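Protein Kinase A (Toxoplasma gondii, PDB 5J3U) binds cyclic AMP through its regulatory region and probably inhibits the kinase catalytic subunit until the nucleotide binds. Local coordinates at residues L21-V33 with L114-A127. Sequence-based numbering, arbitrary orientation.
Sequences LFNSLDEKDLNTV and LGRDTFNAIVKDAA
Ile122 and Val123 meet Val33 at the centre of a helix-on-helix contact in the first cyclic nucleotide-binding domain. Helix 6-18, the turn from Phe22 to Leu25 and helix 27-36 probably correspond to the N3A motif of this fold. The 27-36 helix precedes the beta barrel, and the 116-138 helix leaves it after strand 109-115. The first part of the latter probably corresponds to the B helix, as in related regulatory chains. Helices 27-33 and 116-127 run roughly antiparallel, at 147°, and their axes come within 10.1 Å.

Ile122 can be followed outward from CB. Its CG2 lies anti to the backbone N and reaches the 27-33 helix, 3.8 Å from Asp29 CB and equally near Val33 CG2. CG1 takes the other direction, beside the backbone N (chi1 -53°), and passes Thr32 CG2. CD1 ends the branch against the same methyl, 3.9 Å from Thr32 CG2. One branch thus meets Asp29 and Val33, the other Thr32.

Val123 fills the inner side. Its CG2 packs 3.7 Å from Phe22 CE2 and also touches Val33 CG2. Its CG1 turns to the loop, toward the carbonyl oxygen of Leu21. Leu114 CD2 comes to the edge of the Phe22 ring, in its plane, 3.8 Å from CE2. Leu16 of helix 6-18 also touches Phe22, joining a third helix to this core.

Leu21 lies across Phe119 at about a right angle, and its CD2 meets Ala127 CB. It also touches Glu90 of the cyclic AMP pocket and Leu94 of helix 91-95. The Leu21 side chain is about 9 Å from the bound cyclic AMP.

A wider pi-type turn spans 119-123, where Phe119 O accepts from both Val123 N and Lys124 N. Near it, one water donates to Asp29 OD2 and to Ile122 O, at 2.8 Å from each.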
# COMPACT_ATOMS: atom_id res chain seq x y z
N LEU A 21 3.31 6.27 1.01
CA LEU A 21 4.42 7.20 0.73
C LEU A 21 5.71 6.82 1.45
O LEU A 21 6.75 7.31 1.08
CB LEU A 21 4.10 8.65 1.06
CG LEU A 21 3.04 9.31 0.19
CD1 LEU A 21 2.95 10.75 0.62
CD2 LEU A 21 3.29 9.17 -1.32
N PHE A 22 5.63 6.01 2.49
CA PHE A 22 6.81 5.63 3.29
C PHE A 22 7.34 4.25 3.02
O PHE A 22 8.39 3.90 3.51
CB PHE A 22 6.51 5.78 4.78
CG PHE A 22 6.07 7.14 5.14
CD1 PHE A 22 4.74 7.47 5.09
CD2 PHE A 22 6.99 8.11 5.54
CE1 PHE A 22 4.31 8.75 5.44
CE2 PHE A 22 6.58 9.40 5.83
CZ PHE A 22 5.25 9.72 5.79
N ASN A 23 6.62 3.44 2.23
CA ASN A 23 6.92 2.02 2.12
C ASN A 23 8.26 1.70 1.51
O ASN A 23 8.80 0.67 1.80
CB ASN A 23 5.77 1.36 1.30
CG ASN A 23 5.94 -0.11 1.09
OD1 ASN A 23 6.36 -0.56 0.03
ND2 ASN A 23 5.64 -0.88 2.11
N SER A 24 8.80 2.59 0.68
CA SER A 24 10.08 2.38 0.03
C SER A 24 11.28 2.82 0.88
O SER A 24 12.44 2.53 0.47
CB SER A 24 10.17 3.11 -1.30
OG SER A 24 10.38 4.49 -1.15
N LEU A 25 11.06 3.41 2.05
CA LEU A 25 12.20 3.87 2.84
C LEU A 25 13.00 2.72 3.42
O LEU A 25 12.42 1.75 3.95
CB LEU A 25 11.76 4.84 3.94
CG LEU A 25 11.18 6.15 3.40
CD1 LEU A 25 10.70 6.99 4.59
CD2 LEU A 25 12.13 6.99 2.54
N ASP A 26 14.32 2.85 3.37
CA ASP A 26 15.18 1.94 4.19
C ASP A 26 14.98 2.17 5.70
O ASP A 26 14.34 3.15 6.11
CB ASP A 26 16.63 1.93 3.76
CG ASP A 26 17.38 3.17 4.09
OD1 ASP A 26 17.12 3.81 5.13
OD2 ASP A 26 18.26 3.52 3.25
N GLU A 27 15.42 1.20 6.51
CA GLU A 27 15.01 1.14 7.89
C GLU A 27 15.56 2.32 8.70
O GLU A 27 14.86 2.86 9.58
CB GLU A 27 15.33 -0.20 8.53
CG GLU A 27 16.79 -0.43 8.76
CD GLU A 27 17.11 -1.76 9.38
OE1 GLU A 27 16.20 -2.59 9.55
OE2 GLU A 27 18.29 -1.94 9.70
N LYS A 28 16.75 2.79 8.31
CA LYS A 28 17.26 3.97 8.99
C LYS A 28 16.52 5.25 8.66
O LYS A 28 16.30 6.04 9.56
CB LYS A 28 18.76 4.10 8.79
CG LYS A 28 19.55 3.00 9.51
CD LYS A 28 20.96 3.49 9.82
CE LYS A 28 21.88 2.42 10.41
NZ LYS A 28 23.13 3.07 10.98
N ASP A 29 16.15 5.43 7.40
CA ASP A 29 15.31 6.59 6.96
C ASP A 29 13.96 6.58 7.58
O ASP A 29 13.43 7.62 8.01
CB ASP A 29 15.14 6.68 5.46
CG ASP A 29 16.30 7.33 4.76
OD1 ASP A 29 17.14 8.01 5.41
OD2 ASP A 29 16.39 7.19 3.53
N LEU A 30 13.38 5.37 7.71
CA LEU A 30 12.14 5.25 8.39
C LEU A 30 12.33 5.62 9.89
O LEU A 30 11.51 6.34 10.46
CB LEU A 30 11.54 3.86 8.21
CG LEU A 30 10.03 3.75 8.48
CD1 LEU A 30 9.25 4.35 7.33
CD2 LEU A 30 9.59 2.32 8.67
N ASN A 31 13.43 5.16 10.50
CA ASN A 31 13.75 5.56 11.88
C ASN A 31 13.89 7.09 12.08
O ASN A 31 13.40 7.63 13.07
CB ASN A 31 14.95 4.79 12.41
CG ASN A 31 15.22 5.09 13.85
OD1 ASN A 31 16.14 5.87 14.19
ND2 ASN A 31 14.41 4.52 14.72
N THR A 32 14.53 7.76 11.16
CA THR A 32 14.62 9.22 11.15
C THR A 32 13.28 9.94 11.04
O THR A 32 12.98 10.86 11.79
CB THR A 32 15.52 9.60 10.01
OG1 THR A 32 16.79 9.06 10.29
CG2 THR A 32 15.65 11.11 9.77
N VAL A 33 12.42 9.45 10.14
CA VAL A 33 11.02 9.93 10.11
C VAL A 33 10.32 9.69 11.45
O VAL A 33 9.69 10.61 11.98
CB VAL A 33 10.20 9.24 8.96
CG1 VAL A 33 8.74 9.64 9.06
CG2 VAL A 33 10.76 9.58 7.59
N LEU A 114 4.05 14.80 10.93
CA LEU A 114 5.34 14.96 10.31
C LEU A 114 5.43 16.31 9.64
O LEU A 114 4.58 16.66 8.76
CB LEU A 114 5.56 13.88 9.22
CG LEU A 114 6.93 13.90 8.50
CD1 LEU A 114 8.10 13.63 9.44
CD2 LEU A 114 6.96 12.87 7.40
N GLY A 115 6.48 17.06 9.96
CA GLY A 115 6.69 18.37 9.34
C GLY A 115 7.17 18.34 7.90
O GLY A 115 7.77 17.37 7.43
N ARG A 116 6.82 19.40 7.19
CA ARG A 116 7.16 19.56 5.79
C ARG A 116 8.67 19.45 5.53
O ARG A 116 9.09 18.87 4.52
CB ARG A 116 6.64 20.90 5.27
CG ARG A 116 7.09 21.25 3.87
CD ARG A 116 6.62 22.62 3.45
NE ARG A 116 5.21 22.66 3.11
CZ ARG A 116 4.67 22.32 1.93
NH1 ARG A 116 5.43 21.85 0.94
NH2 ARG A 116 3.35 22.45 1.73
N ASP A 117 9.50 20.04 6.41
CA ASP A 117 10.93 20.02 6.17
C ASP A 117 11.49 18.58 6.20
O ASP A 117 12.27 18.18 5.32
CB ASP A 117 11.71 20.95 7.11
CG ASP A 117 11.47 22.45 6.80
OD1 ASP A 117 11.06 22.83 5.67
OD2 ASP A 117 11.73 23.26 7.72
N THR A 118 11.05 17.80 7.16
CA THR A 118 11.53 16.41 7.28
C THR A 118 10.98 15.59 6.11
O THR A 118 11.70 14.81 5.51
CB THR A 118 11.17 15.80 8.63
OG1 THR A 118 11.76 16.62 9.66
CG2 THR A 118 11.70 14.36 8.76
N PHE A 119 9.71 15.79 5.80
CA PHE A 119 9.13 15.15 4.63
C PHE A 119 9.93 15.45 3.34
O PHE A 119 10.28 14.53 2.57
CB PHE A 119 7.68 15.53 4.48
CG PHE A 119 7.03 14.91 3.30
CD1 PHE A 119 6.59 13.59 3.35
CD2 PHE A 119 6.88 15.63 2.13
CE1 PHE A 119 5.96 13.00 2.25
CE2 PHE A 119 6.28 15.03 1.01
CZ PHE A 119 5.83 13.74 1.09
N ASN A 120 10.23 16.72 3.12
CA ASN A 120 11.04 17.13 1.98
C ASN A 120 12.39 16.54 1.96
O ASN A 120 12.83 16.07 0.92
CB ASN A 120 11.16 18.67 1.84
CG ASN A 120 9.88 19.29 1.33
OD1 ASN A 120 8.96 18.59 0.88
ND2 ASN A 120 9.79 20.61 1.43
N ALA A 121 13.07 16.52 3.10
CA ALA A 121 14.43 15.99 3.17
C ALA A 121 14.55 14.46 2.99
O ALA A 121 15.45 13.99 2.32
CB ALA A 121 15.04 16.38 4.51
N ILE A 122 13.65 13.69 3.60
CA ILE A 122 13.81 12.23 3.73
C ILE A 122 12.88 11.43 2.81
O ILE A 122 13.30 10.38 2.30
CB ILE A 122 13.54 11.76 5.16
CG1 ILE A 122 14.39 12.54 6.18
CG2 ILE A 122 13.71 10.24 5.31
CD1 ILE A 122 15.89 12.26 6.08
N VAL A 123 11.65 11.91 2.62
CA VAL A 123 10.58 11.14 1.99
C VAL A 123 10.21 11.48 0.54
O VAL A 123 9.96 10.59 -0.24
CB VAL A 123 9.27 11.23 2.78
CG1 VAL A 123 8.31 10.11 2.34
CG2 VAL A 123 9.51 11.08 4.26
N LYS A 124 10.16 12.77 0.22
CA LYS A 124 9.43 13.27 -0.96
C LYS A 124 10.02 12.71 -2.28
O LYS A 124 9.29 12.15 -3.08
CB LYS A 124 9.41 14.79 -0.97
CG LYS A 124 8.63 15.36 -2.14
CD LYS A 124 8.54 16.88 -2.11
CE LYS A 124 7.90 17.35 -3.40
NZ LYS A 124 7.24 18.67 -3.18
N ASP A 125 11.32 12.87 -2.45
CA ASP A 125 12.02 12.34 -3.63
C ASP A 125 11.91 10.82 -3.74
O ASP A 125 11.62 10.33 -4.84
CB ASP A 125 13.48 12.82 -3.66
CG ASP A 125 13.60 14.36 -3.91
OD1 ASP A 125 12.59 15.01 -4.28
OD2 ASP A 125 14.70 14.94 -3.73
N ALA A 126 12.12 10.10 -2.64
CA ALA A 126 12.05 8.65 -2.65
C ALA A 126 10.66 8.18 -3.06
O ALA A 126 10.51 7.24 -3.85
CB ALA A 126 12.37 8.08 -1.28
N ALA A 127 9.66 8.83 -2.52
CA ALA A 127 8.24 8.47 -2.77
C ALA A 127 7.86 8.69 -4.23
O ALA A 127 7.25 7.78 -4.87
CB ALA A 127 7.34 9.30 -1.90
O HOH W 1 15.91 9.50 2.10